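Local coordinates for arginyl-tRNA synthetase (Campylobacter jejuni, PDB 3FNR), which catalyses the ATP-dependent attachment of L-arginine to its cognate tRNA, releasing AMP and diphosphate, at residues A[57-62]-A[394-399]; A[242-247]-A[271-276]. The protein carries 1 engineered substitution. One frame throughout, in Å; residues are numbered along the deposited sequence.

Contact 1. Residues A[57-62]-A[394-399]; sequences DTLTRL and RALQKI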
ATOM      1  N   ASP A  57      -1.757  -1.577  -1.517  1.00 31.33           N
ATOM      2  CA  ASP A  57      -2.825  -2.373  -0.916  1.00 32.50           C
ATOM      3  C   ASP A  57      -4.164  -1.970  -1.508  1.00 33.25           C
ATOM      4  O   ASP A  57      -5.009  -2.824  -1.780  1.00 35.75           O
ATOM      5  CB  ASP A  57      -2.856  -2.230   0.604  1.00 34.29           C
ATOM      6  CG  ASP A  57      -3.858  -3.171   1.239  1.00 40.96           C
ATOM      7  OD1 ASP A  57      -4.809  -2.686   1.884  1.00 49.58           O
ATOM      8  OD2 ASP A  57      -3.718  -4.399   1.047  1.00 33.48           O
ATOM      9  N   THR A  58      -4.342  -0.668  -1.735  1.00 30.69           N
ATOM     10  CA  THR A  58      -5.573  -0.193  -2.346  1.00 30.12           C
ATOM     11  C   THR A  58      -5.654  -0.742  -3.767  1.00 27.00           C
ATOM     12  O   THR A  58      -6.665  -1.325  -4.136  1.00 31.45           O
ATOM     13  CB  THR A  58      -5.689   1.344  -2.302  1.00 32.28           C
ATOM     14  OG1 THR A  58      -5.473   1.792  -0.958  1.00 30.91           O
ATOM     15  CG2 THR A  58      -7.067   1.787  -2.730  1.00 30.65           C
ATOM     16  N   LEU A  59      -4.567  -0.623  -4.533  1.00 30.49           N
ATOM     17  CA  LEU A  59      -4.481  -1.235  -5.875  1.00 31.91           C
ATOM     18  C   LEU A  59      -4.880  -2.713  -5.865  1.00 31.81           C
ATOM     19  O   LEU A  59      -5.678  -3.154  -6.695  1.00 27.57           O
ATOM     20  CB  LEU A  59      -3.053  -1.135  -6.420  1.00 35.61           C
ATOM     21  CG  LEU A  59      -2.734  -0.691  -7.855  1.00 44.20           C
ATOM     22  CD1 LEU A  59      -1.563  -1.496  -8.350  1.00 29.20           C
ATOM     23  CD2 LEU A  59      -3.903  -0.779  -8.842  1.00 34.69           C
ATOM     24  N   THR A  60      -4.310  -3.463  -4.920  1.00 30.98           N
ATOM     25  CA  THR A  60      -4.607  -4.881  -4.753  1.00 33.41           C
ATOM     26  C   THR A  60      -6.086  -5.139  -4.495  1.00 33.89           C
ATOM     27  O   THR A  60      -6.704  -5.938  -5.203  1.00 38.14           O
ATOM     28  CB  THR A  60      -3.783  -5.489  -3.602  1.00 32.87           C
ATOM     29  OG1 THR A  60      -2.401  -5.195  -3.815  1.00 33.62           O
ATOM     30  CG2 THR A  60      -3.964  -6.985  -3.561  1.00 26.40           C
ATOM     31  N   ARG A  61      -6.645  -4.450  -3.496  1.00 35.83           N
ATOM     32  CA  ARG A  61      -8.059  -4.598  -3.135  1.00 33.70           C
ATOM     33  C   ARG A  61      -8.955  -4.254  -4.313  1.00 34.96           C
ATOM     34  O   ARG A  61      -9.963  -4.918  -4.552  1.00 38.67           O
ATOM     35  CB  ARG A  61      -8.405  -3.687  -1.960  1.00 37.46           C
ATOM     36  CG  ARG A  61      -7.864  -4.124  -0.610  1.00 37.81           C
ATOM     37  CD  ARG A  61      -8.111  -3.022   0.411  1.00 38.67           C
ATOM     38  NE  ARG A  61      -7.536  -3.304   1.724  1.00 45.46           N
ATOM     39  CZ  ARG A  61      -8.188  -3.908   2.712  1.00 45.81           C
ATOM     40  NH1 ARG A  61      -9.444  -4.310   2.538  1.00 34.96           N
ATOM     41  NH2 ARG A  61      -7.582  -4.109   3.877  1.00 38.35           N
ATOM     42  N   LEU A  62      -8.574  -3.210  -5.044  1.00 32.24           N
ATOM     43  CA  LEU A  62      -9.333  -2.758  -6.195  1.00 32.61           C
ATOM     44  C   LEU A  62      -9.266  -3.769  -7.335  1.00 37.96           C
ATOM     45  O   LEU A  62     -10.304  -4.167  -7.878  1.00 39.96           O
ATOM     46  CB  LEU A  62      -8.866  -1.371  -6.638  1.00 34.36           C
ATOM     47  CG  LEU A  62      -9.565  -0.714  -7.831  1.00 33.63           C
ATOM     48  CD1 LEU A  62     -11.076  -0.587  -7.637  1.00 33.05           C
ATOM     49  CD2 LEU A  62      -8.945   0.629  -8.040  1.00 33.97           C
ATOM     50  N   ARG A 394      -4.427   3.621 -13.225  1.00 42.02           N
ATOM     51  CA  ARG A 394      -3.650   3.576 -11.971  0.50 38.82           C
ATOM     52  C   ARG A 394      -3.844   4.845 -11.129  1.00 40.53           C
ATOM     53  O   ARG A 394      -2.999   5.201 -10.301  1.00 40.05           O
ATOM     54  CB  ARG A 394      -2.154   3.281 -12.217  0.50 37.76           C
ATOM     55  CG  ARG A 394      -1.847   2.140 -13.202  0.50 30.13           C
ATOM     56  CD  ARG A 394      -2.251   0.766 -12.689  0.50 29.45           C
ATOM     57  NE  ARG A 394      -1.762  -0.288 -13.579  0.50 25.59           N
ATOM     58  CZ  ARG A 394      -2.504  -0.948 -14.464  0.50 24.64           C
ATOM     59  NH1 ARG A 394      -1.944  -1.885 -15.221  0.50 10.70           N
ATOM     60  NH2 ARG A 394      -3.804  -0.691 -14.585  0.50 20.25           N
ATOM     61  N   ALA A 395      -4.980   5.511 -11.333  1.00 38.55           N
ATOM     62  CA  ALA A 395      -5.291   6.767 -10.659  1.00 39.82           C
ATOM     63  C   ALA A 395      -6.176   6.529  -9.436  1.00 39.91           C
ATOM     64  O   ALA A 395      -7.388   6.776  -9.466  1.00 39.88           O
ATOM     65  CB  ALA A 395      -5.965   7.737 -11.639  1.00 34.57           C
ATOM     66  N   LEU A 396      -5.571   6.051  -8.355  1.00 36.54           N
ATOM     67  CA  LEU A 396      -6.342   5.659  -7.176  1.00 34.57           C
ATOM     68  C   LEU A 396      -6.961   6.831  -6.410  1.00 37.12           C
ATOM     69  O   LEU A 396      -7.905   6.634  -5.653  1.00 39.86           O
ATOM     70  CB  LEU A 396      -5.515   4.764  -6.240  1.00 33.89           C
ATOM     71  CG  LEU A 396      -4.945   3.483  -6.858  1.00 36.70           C
ATOM     72  CD1 LEU A 396      -4.209   2.643  -5.832  1.00 30.54           C
ATOM     73  CD2 LEU A 396      -6.020   2.659  -7.539  1.00 32.07           C
ATOM     74  N   GLN A 397      -6.444   8.042  -6.626  1.00 38.02           N
ATOM     75  CA  GLN A 397      -6.995   9.251  -6.010  1.00 37.27           C
ATOM     76  C   GLN A 397      -8.395   9.606  -6.495  1.00 38.45           C
ATOM     77  O   GLN A 397      -9.070  10.410  -5.859  1.00 42.59           O
ATOM     78  CB  GLN A 397      -6.048  10.451  -6.168  1.00 39.70           C
ATOM     79  CG  GLN A 397      -6.059  11.135  -7.537  1.00 37.43           C
ATOM     80  CD  GLN A 397      -5.305  10.354  -8.611  1.00 54.18           C
ATOM     81  OE1 GLN A 397      -4.527   9.442  -8.313  1.00 55.35           O
ATOM     82  NE2 GLN A 397      -5.533  10.714  -9.867  1.00 54.05           N
ATOM     83  N   LYS A 398      -8.829   9.000  -7.601  1.00 37.86           N
ATOM     84  CA  LYS A 398     -10.215   9.093  -8.063  1.00 39.10           C
ATOM     85  C   LYS A 398     -11.199   8.480  -7.060  1.00 40.99           C
ATOM     86  O   LYS A 398     -12.372   8.864  -7.015  1.00 37.52           O
ATOM     87  CB  LYS A 398     -10.386   8.413  -9.430  1.00 46.87           C
ATOM     88  CG  LYS A 398      -9.566   9.006 -10.582  1.00 51.98           C
ATOM     89  CD  LYS A 398     -10.356  10.026 -11.397  1.00 67.11           C
ATOM     90  CE  LYS A 398      -9.609  10.459 -12.664  1.00 67.87           C
ATOM     91  NZ  LYS A 398      -9.432   9.342 -13.645  1.00 71.10           N
ATOM     92  N   ILE A 399     -10.738   7.521  -6.261  1.00 39.32           N
ATOM     93  CA  ILE A 399     -11.603   6.928  -5.235  1.00 36.27           C
ATOM     94  C   ILE A 399     -11.953   7.926  -4.090  1.00 38.58           C
ATOM     95  O   ILE A 399     -13.141   8.152  -3.844  1.00 31.24           O
ATOM     96  CB  ILE A 399     -11.091   5.538  -4.712  1.00 39.26           C
ATOM     97  CG1 ILE A 399     -10.859   4.556  -5.866  1.00 42.68           C
ATOM     98  CG2 ILE A 399     -12.082   4.929  -3.725  1.00 42.06           C
ATOM     99  CD1 ILE A 399     -10.197   3.224  -5.422  1.00 35.21           C
TER
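Leu59 and Leu396 have the nearest CA atoms, 7.3 Å apart, where helix 50-65 passes the short turn that links helix 383-393 to helix 398-416. No hydrogen bond crosses the contact, which is made by aliphatic side chains. Leu396 projects from the turn with CG anti to its carbonyl carbon (chi1 -57°), and its CD1 comes within 3.5 Å of Leu59 N, against the helix backbone itself. There the same methyl touches Thr58 CB and Leu59 CB, each at 4.0 Å, the Leu59 side chain crossing that of Leu396 at about a right angle. Its other methyl, CD2, lies 3.6 Å from Leu62 CD2 as the two leucines slide past each other in opposite directions. Leu62 CD2 also meets Ile399 CD1 tip to tip at 3.9 Å. Thr58, itself buried, has its OG1 hydrogen-bonded to Val54 O and Arg309 NH2. At Arg394 a Schellman motif closes helix 383-393, and a type I turn from Ala395 to Lys398 leads into the next helix. This turn, in the DALR anticodon-binding region, packs on a helix of the class I catalytic domain, a buried domain interface within one chain.

Contact 2. Residues A[242-247]-A[271-276]; sequences WGADHH and LAQMVS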
ATOM      1  N   TRP A 242       8.183   1.826  -6.706  1.00 33.49           N
ATOM      2  CA  TRP A 242       9.476   2.318  -6.238  1.00 37.64           C
ATOM      3  C   TRP A 242       9.354   3.769  -5.790  1.00 37.84           C
ATOM      4  O   TRP A 242       8.434   4.477  -6.209  1.00 40.75           O
ATOM      5  CB  TRP A 242      10.531   2.232  -7.351  1.00 37.89           C
ATOM      6  CG  TRP A 242      10.948   0.834  -7.770  1.00 40.18           C
ATOM      7  CD1 TRP A 242      10.618  -0.351  -7.163  1.00 38.60           C
ATOM      8  CD2 TRP A 242      11.815   0.494  -8.867  1.00 39.35           C
ATOM      9  NE1 TRP A 242      11.195  -1.402  -7.833  1.00 39.19           N
ATOM     10  CE2 TRP A 242      11.942  -0.915  -8.876  1.00 41.65           C
ATOM     11  CE3 TRP A 242      12.488   1.243  -9.848  1.00 41.38           C
ATOM     12  CZ2 TRP A 242      12.717  -1.595  -9.830  1.00 37.51           C
ATOM     13  CZ3 TRP A 242      13.257   0.566 -10.804  1.00 39.15           C
ATOM     14  CH2 TRP A 242      13.363  -0.842 -10.782  1.00 44.59           C
ATOM     15  N   GLY A 243      10.292   4.211  -4.956  1.00 36.78           N
ATOM     16  CA  GLY A 243      10.388   5.618  -4.588  1.00 34.50           C
ATOM     17  C   GLY A 243      10.821   6.401  -5.806  1.00 43.61           C
ATOM     18  O   GLY A 243      11.620   5.903  -6.606  1.00 42.31           O
ATOM     19  N   ALA A 244      10.302   7.623  -5.941  1.00 47.03           N
ATOM     20  CA  ALA A 244      10.538   8.466  -7.120  1.00 49.23           C
ATOM     21  C   ALA A 244      12.006   8.792  -7.383  1.00 51.06           C
ATOM     22  O   ALA A 244      12.389   9.040  -8.525  1.00 52.33           O
ATOM     23  CB  ALA A 244       9.726   9.748  -7.027  1.00 50.99           C
ATOM     24  N   ASP A 245      12.823   8.780  -6.335  1.00 54.85           N
ATOM     25  CA  ASP A 245      14.264   9.022  -6.477  1.00 60.80           C
ATOM     26  C   ASP A 245      15.029   7.857  -7.129  1.00 60.33           C
ATOM     27  O   ASP A 245      16.222   7.974  -7.409  1.00 62.90           O
ATOM     28  CB  ASP A 245      14.895   9.413  -5.131  1.00 64.15           C
ATOM     29  CG  ASP A 245      14.557   8.443  -4.003  1.00 73.94           C
ATOM     30  OD1 ASP A 245      13.732   7.523  -4.200  1.00 79.05           O
ATOM     31  OD2 ASP A 245      15.123   8.615  -2.901  1.00 82.53           O
ATOM     32  N   HIS A 246      14.332   6.748  -7.375  1.00 60.58           N
ATOM     33  CA  HIS A 246      14.904   5.605  -8.084  1.00 58.86           C
ATOM     34  C   HIS A 246      14.511   5.556  -9.564  1.00 55.50           C
ATOM     35  O   HIS A 246      14.527   4.488 -10.172  1.00 52.78           O
ATOM     36  CB  HIS A 246      14.528   4.291  -7.390  1.00 58.38           C
ATOM     37  CG  HIS A 246      15.094   4.150  -6.013  1.00 63.86           C
ATOM     38  ND1 HIS A 246      14.383   3.594  -4.971  1.00 74.35           N
ATOM     39  CD2 HIS A 246      16.301   4.492  -5.503  1.00 71.49           C
ATOM     40  CE1 HIS A 246      15.128   3.597  -3.880  1.00 74.95           C
ATOM     41  NE2 HIS A 246      16.296   4.138  -4.176  1.00 76.52           N
ATOM     42  N   HIS A 247      14.168   6.709 -10.137  1.00 55.00           N
ATOM     43  CA  HIS A 247      13.805   6.799 -11.558  1.00 53.91           C
ATOM     44  C   HIS A 247      14.940   6.361 -12.494  1.00 53.97           C
ATOM     45  O   HIS A 247      14.699   5.657 -13.479  1.00 51.07           O
ATOM     46  CB  HIS A 247      13.334   8.216 -11.925  1.00 54.49           C
ATOM     47  CG  HIS A 247      12.892   8.355 -13.351  1.00 55.96           C
ATOM     48  ND1 HIS A 247      13.663   8.972 -14.315  1.00 61.35           N
ATOM     49  CD2 HIS A 247      11.765   7.939 -13.982  1.00 54.30           C
ATOM     50  CE1 HIS A 247      13.028   8.936 -15.474  1.00 53.08           C
ATOM     51  NE2 HIS A 247      11.875   8.314 -15.299  1.00 56.84           N
ATOM     52  N   LEU A 271       5.957   4.961  -9.685  1.00 41.69           N
ATOM     53  CA  LEU A 271       6.796   5.766  -8.795  1.00 39.67           C
ATOM     54  C   LEU A 271       6.005   6.515  -7.727  1.00 40.12           C
ATOM     55  O   LEU A 271       5.092   7.287  -8.034  1.00 46.79           O
ATOM     56  CB  LEU A 271       7.669   6.735  -9.593  1.00 38.21           C
ATOM     57  CG  LEU A 271       8.757   6.180 -10.519  1.00 43.47           C
ATOM     58  CD1 LEU A 271       9.423   7.332 -11.247  1.00 46.47           C
ATOM     59  CD2 LEU A 271       9.814   5.359  -9.772  1.00 44.87           C
ATOM     60  N   ALA A 272       6.354   6.265  -6.471  1.00 42.53           N
ATOM     61  CA  ALA A 272       5.708   6.907  -5.337  1.00 47.94           C
ATOM     62  C   ALA A 272       6.496   8.144  -4.921  1.00 49.82           C
ATOM     63  O   ALA A 272       7.657   8.047  -4.511  1.00 50.99           O
ATOM     64  CB  ALA A 272       5.585   5.930  -4.169  1.00 48.60           C
ATOM     65  N   GLN A 273       5.865   9.308  -5.026  1.00 52.50           N
ATOM     66  CA  GLN A 273       6.542  10.554  -4.686  1.00 52.48           C
ATOM     67  C   GLN A 273       6.593  10.864  -3.196  1.00 50.60           C
ATOM     68  O   GLN A 273       5.862  10.266  -2.408  1.00 49.69           O
ATOM     69  CB  GLN A 273       5.970  11.737  -5.468  1.00 53.69           C
ATOM     70  CG  GLN A 273       6.859  12.170  -6.618  1.00 62.94           C
ATOM     71  CD  GLN A 273       7.993  13.118  -6.214  1.00 61.41           C
ATOM     72  OE1 GLN A 273       8.581  13.007  -5.133  1.00 57.58           O
ATOM     73  NE2 GLN A 273       8.310  14.051  -7.105  1.00 58.68           N
ATOM     74  N   MET A 274       7.477  11.796  -2.844  1.00 54.91           N
ATOM     75  CA  MET A 274       7.680  12.208  -1.457  0.50 57.05           C
ATOM     76  C   MET A 274       6.419  12.825  -0.846  1.00 55.68           C
ATOM     77  O   MET A 274       5.619  13.472  -1.529  1.00 53.87           O
ATOM     78  CB  MET A 274       8.850  13.190  -1.360  0.50 61.40           C
ATOM     79  CG  MET A 274       9.624  13.130  -0.046  0.50 67.63           C
ATOM     80  SD  MET A 274      10.886  11.840  -0.023  0.50 75.42           S
ATOM     81  CE  MET A 274      11.685  12.176   1.547  0.50 67.08           C
ATOM     82  N   VAL A 275       6.236  12.583   0.449  1.00 53.20           N
ATOM     83  CA  VAL A 275       5.123  13.161   1.203  1.00 51.80           C
ATOM     84  C   VAL A 275       5.662  14.121   2.277  1.00 54.72           C
ATOM     85  O   VAL A 275       6.621  13.796   2.983  1.00 57.12           O
ATOM     86  CB  VAL A 275       4.239  12.061   1.842  1.00 50.04           C
ATOM     87  CG1 VAL A 275       3.149  12.660   2.702  1.00 47.24           C
ATOM     88  CG2 VAL A 275       3.621  11.180   0.767  1.00 55.46           C
ATOM     89  N   SER A 276       5.063  15.306   2.379  1.00 54.67           N
ATOM     90  CA  SER A 276       5.356  16.226   3.475  1.00 55.15           C
ATOM     91  C   SER A 276       4.239  16.198   4.501  1.00 54.96           C
ATOM     92  O   SER A 276       3.089  16.517   4.186  1.00 58.47           O
ATOM     93  CB  SER A 276       5.534  17.653   2.961  1.00 53.15           C
ATOM     94  OG  SER A 276       6.698  17.768   2.169  1.00 62.80           O
TER
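Leu271 meets His247 at about a right angle, its CD1 lying near the plane of the imidazole at the ring edge, 3.7 Å from His247 CD2. His247 has CG anti to its backbone N (chi1 -177°), and its CB also touches the methyl; the residue contacts a crystal neighbour as well. The second methyl of Leu271, CD2, rests 4.0 Å from Trp242 CB and near Gly243 O, while the Trp242 indole extends beyond the contact. Further along, Ala244 CB packs 3.8 Å from Gln273 CG. The Gln273 chain bends at chi2 (-84°), which brings its CD to 3.9 Å from Ala244 CB, and OE1 accepts a bond from Met274 N. The backbones pair in parallel: Ala272 N donates to Trp242 O at 2.8 Å, and Ala244 N to Ala272 O at 3.0 Å. Beyond Gly243 the chain leaves the sheet in a 3-10 turn and returns through helix 250-258 to strand 267-279, a beta-alpha-beta crossover. In the sheet, strand 237-243 lies between strands 31-35 and 267-279, and the latter pairs onward with strand 321-324.

The centres of contacts 1 and 2 lie about 17 Å apart and their nearest atoms about 9 Å, so they do not touch; along the chain contact 2 is nested inside the loop that contact 1 closes. One polar link nevertheless joins their elements: Arg51, at the start of helix 50-65, which carries 57-62, bonds to Gln273 O in contact 2. Helix 50-65 directly follows the HIGH region, Ala39 to His49, the class I signature associated with ATP binding. Contact 2 belongs to the catalytic sheet, whereas contact 1 joins that domain to the anticodon-binding one. A glycerol, probably from crystallisation, lies about 4 Å from the Trp242 side chain.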